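Local coordinates for protein nitrilotriacetate monooxygenase component B (Bacillus cereus ATCC 14579, PDB 3BPK) that probably binds FMN and serves as the flavin reductase-like component of a monooxygenase, at residues 175-179 with 180-184. Residues are numbered along the deposited sequence; the frame is centred on the assembly and turned at random.
Sequences GRIHA and EGLKP
Ile177 and Leu182 face each other on the buried side of a single helical turn, CG2 of Ile177 lying 4.3 Å from CD2 of Leu182. Leu182 reaches there because its CG stands anti to the backbone N (chi1 179°), which brings the branch carrying CD2 to Ile177 CG2, while its CB rests 3.5 Å from Ala179 O. Ile134 of the long strand 134-146 touches both side chains. Gly23 and Ser24 of the second subunit pack against Ile177 and Leu182 respectively, so this apolar patch also belongs to the dimer contact. The backbone here is the short helix 179-182 that follows strand 176-177, the second arm of a small two-stranded antiparallel sheet in the flavin reductase-like domain. His178 sits at the N-cap position, and its carbonyl O accepts the N-H of Leu182 at 2.9 Å. One residue on, Ala179 O takes the N-H of Lys183 at 3.1 Å, the donor tilted 20° from the carbonyl plane. CD of Pro184 comes to 3.5 Å from Ala179 O. Lys183 turns to positive phi (56°) and ends the helix. Its side chain belongs to the solvent side, where it doubles back over the turn: Lys183 NZ donates to Glu180 O at 2.9 Å, nearly in line with the C=O bond. The salt bridge from Lys183 NZ to Glu180 OE2, at 3.5 Å, is weak and doubtful, since Glu180, bent at chi2, was modelled in two conformers and the other may not make it. The His178 ring, also deposited in two conformers, extends out beyond the turn on the exposed side.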
ATOM      1  N   GLY B 175      17.493   8.904  13.028  1.00 21.84           N
ATOM      2  CA  GLY B 175      16.435   9.220  12.069  1.00 22.17           C
ATOM      3  C   GLY B 175      15.810   7.998  11.430  1.00 22.37           C
ATOM      4  O   GLY B 175      14.884   8.106  10.607  1.00 22.34           O
ATOM      5  N   ARG B 176      16.321   6.830  11.792  1.00 21.93           N
ATOM      6  CA  ARG B 176      15.846   5.583  11.240  1.00 21.57           C
ATOM      7  C   ARG B 176      15.127   4.764  12.299  1.00 21.26           C
ATOM      8  O   ARG B 176      15.236   5.027  13.488  1.00 22.16           O
ATOM      9  CB  ARG B 176      17.010   4.786  10.637  1.00 20.72           C
ATOM     10  CG  ARG B 176      17.753   5.599   9.542  1.00 23.97           C
ATOM     11  CD  ARG B 176      18.661   4.754   8.711  1.00 31.57           C
ATOM     12  NE  ARG B 176      18.619   5.204   7.306  1.00 38.25           N
ATOM     13  CZ  ARG B 176      19.340   6.191   6.783  1.00 38.03           C
ATOM     14  NH1 ARG B 176      20.200   6.884   7.528  1.00 41.18           N
ATOM     15  NH2 ARG B 176      19.190   6.482   5.498  1.00 39.60           N
ATOM     16  N   ILE B 177      14.349   3.791  11.831  1.00 19.63           N
ATOM     17  CA  ILE B 177      13.561   2.912  12.699  1.00 17.97           C
ATOM     18  C   ILE B 177      14.150   1.517  12.694  1.00 18.85           C
ATOM     19  O   ILE B 177      14.406   0.979  11.611  1.00 19.11           O
ATOM     20  CB  ILE B 177      12.064   2.828  12.192  1.00 17.18           C
ATOM     21  CG1 ILE B 177      11.408   4.215  12.180  1.00 18.66           C
ATOM     22  CG2 ILE B 177      11.254   1.833  13.004  1.00 17.24           C
ATOM     23  CD1 ILE B 177      11.328   4.883  13.557  1.00 20.33           C
ATOM     24  N   HIS B 178      14.353   0.934  13.878  1.00 19.93           N
ATOM     25  CA  HIS B 178      14.841  -0.451  13.968  0.60 20.49           C
ATOM     26  C   HIS B 178      13.733  -1.419  13.658  1.00 20.24           C
ATOM     27  O   HIS B 178      12.857  -1.668  14.479  1.00 20.59           O
ATOM     28  CB  HIS B 178      15.421  -0.779  15.341  0.60 21.55           C
ATOM     29  CG  HIS B 178      16.717  -0.099  15.607  0.60 24.46           C
ATOM     30  ND1 HIS B 178      16.984   0.562  16.790  0.60 28.16           N
ATOM     31  CD2 HIS B 178      17.818   0.043  14.836  0.60 26.42           C
ATOM     32  CE1 HIS B 178      18.201   1.070  16.739  0.60 27.86           C
ATOM     33  NE2 HIS B 178      18.729   0.773  15.565  0.60 28.05           N
ATOM     34  N   ALA B 179      13.767  -1.958  12.437  1.00 20.38           N
ATOM     35  CA  ALA B 179      12.698  -2.842  11.969  1.00 20.85           C
ATOM     36  C   ALA B 179      12.529  -4.075  12.862  1.00 21.69           C
ATOM     37  O   ALA B 179      11.396  -4.458  13.190  1.00 21.05           O
ATOM     38  CB  ALA B 179      12.964  -3.250  10.499  1.00 21.11           C
ATOM     39  N   GLU B 180      13.644  -4.682  13.293  1.00 22.95           N
ATOM     40  CA  GLU B 180      13.511  -5.868  14.147  0.60 24.15           C
ATOM     41  C   GLU B 180      13.028  -5.533  15.556  1.00 24.04           C
ATOM     42  O   GLU B 180      12.415  -6.376  16.210  1.00 26.19           O
ATOM     43  CB  GLU B 180      14.793  -6.704  14.202  0.60 24.58           C
ATOM     44  CG  GLU B 180      14.734  -7.985  13.346  0.60 25.66           C
ATOM     45  CD  GLU B 180      13.536  -8.900  13.669  0.60 35.28           C
ATOM     46  OE1 GLU B 180      12.849  -9.327  12.709  0.60 29.33           O
ATOM     47  OE2 GLU B 180      13.265  -9.171  14.871  0.60 30.72           O
ATOM     48  N   GLY B 181      13.271  -4.317  16.035  1.00 23.18           N
ATOM     49  CA  GLY B 181      12.702  -3.898  17.311  1.00 23.26           C
ATOM     50  C   GLY B 181      11.216  -3.582  17.200  1.00 22.18           C
ATOM     51  O   GLY B 181      10.444  -3.829  18.120  1.00 23.34           O
ATOM     52  N   LEU B 182      10.806  -3.054  16.042  1.00 19.65           N
ATOM     53  CA  LEU B 182       9.400  -2.736  15.785  1.00 19.05           C
ATOM     54  C   LEU B 182       8.515  -3.983  15.711  1.00 19.29           C
ATOM     55  O   LEU B 182       7.406  -3.985  16.251  1.00 19.77           O
ATOM     56  CB  LEU B 182       9.295  -1.950  14.486  1.00 18.67           C
ATOM     57  CG  LEU B 182       7.874  -1.544  14.040  1.00 17.87           C
ATOM     58  CD1 LEU B 182       7.106  -0.658  15.085  1.00 19.47           C
ATOM     59  CD2 LEU B 182       7.929  -0.853  12.662  1.00 17.49           C
ATOM     60  N   LYS B 183       8.992  -5.025  15.019  1.00 18.13           N
ATOM     61  CA  LYS B 183       8.205  -6.254  14.815  1.00 19.12           C
ATOM     62  C   LYS B 183       6.846  -5.945  14.166  1.00 17.80           C
ATOM     63  O   LYS B 183       5.765  -6.297  14.666  1.00 18.02           O
ATOM     64  CB  LYS B 183       8.038  -7.055  16.103  1.00 20.04           C
ATOM     65  CG  LYS B 183       9.379  -7.511  16.652  1.00 23.93           C
ATOM     66  CD  LYS B 183       9.223  -8.392  17.857  1.00 31.74           C
ATOM     67  CE  LYS B 183      10.442  -9.313  18.013  1.00 37.17           C
ATOM     68  NZ  LYS B 183      11.768  -8.590  17.957  1.00 39.99           N
ATOM     69  N   PRO B 184       6.900  -5.294  13.007  1.00 17.26           N
ATOM     70  CA  PRO B 184       5.639  -4.940  12.348  1.00 17.86           C
ATOM     71  C   PRO B 184       4.901  -6.201  11.912  1.00 18.26           C
ATOM     72  O   PRO B 184       5.541  -7.234  11.641  1.00 18.65           O
ATOM     73  CB  PRO B 184       6.113  -4.148  11.132  1.00 17.52           C
ATOM     74  CG  PRO B 184       7.497  -4.778  10.794  1.00 18.02           C
ATOM     75  CD  PRO B 184       8.085  -4.947  12.204  1.00 17.58           C
TER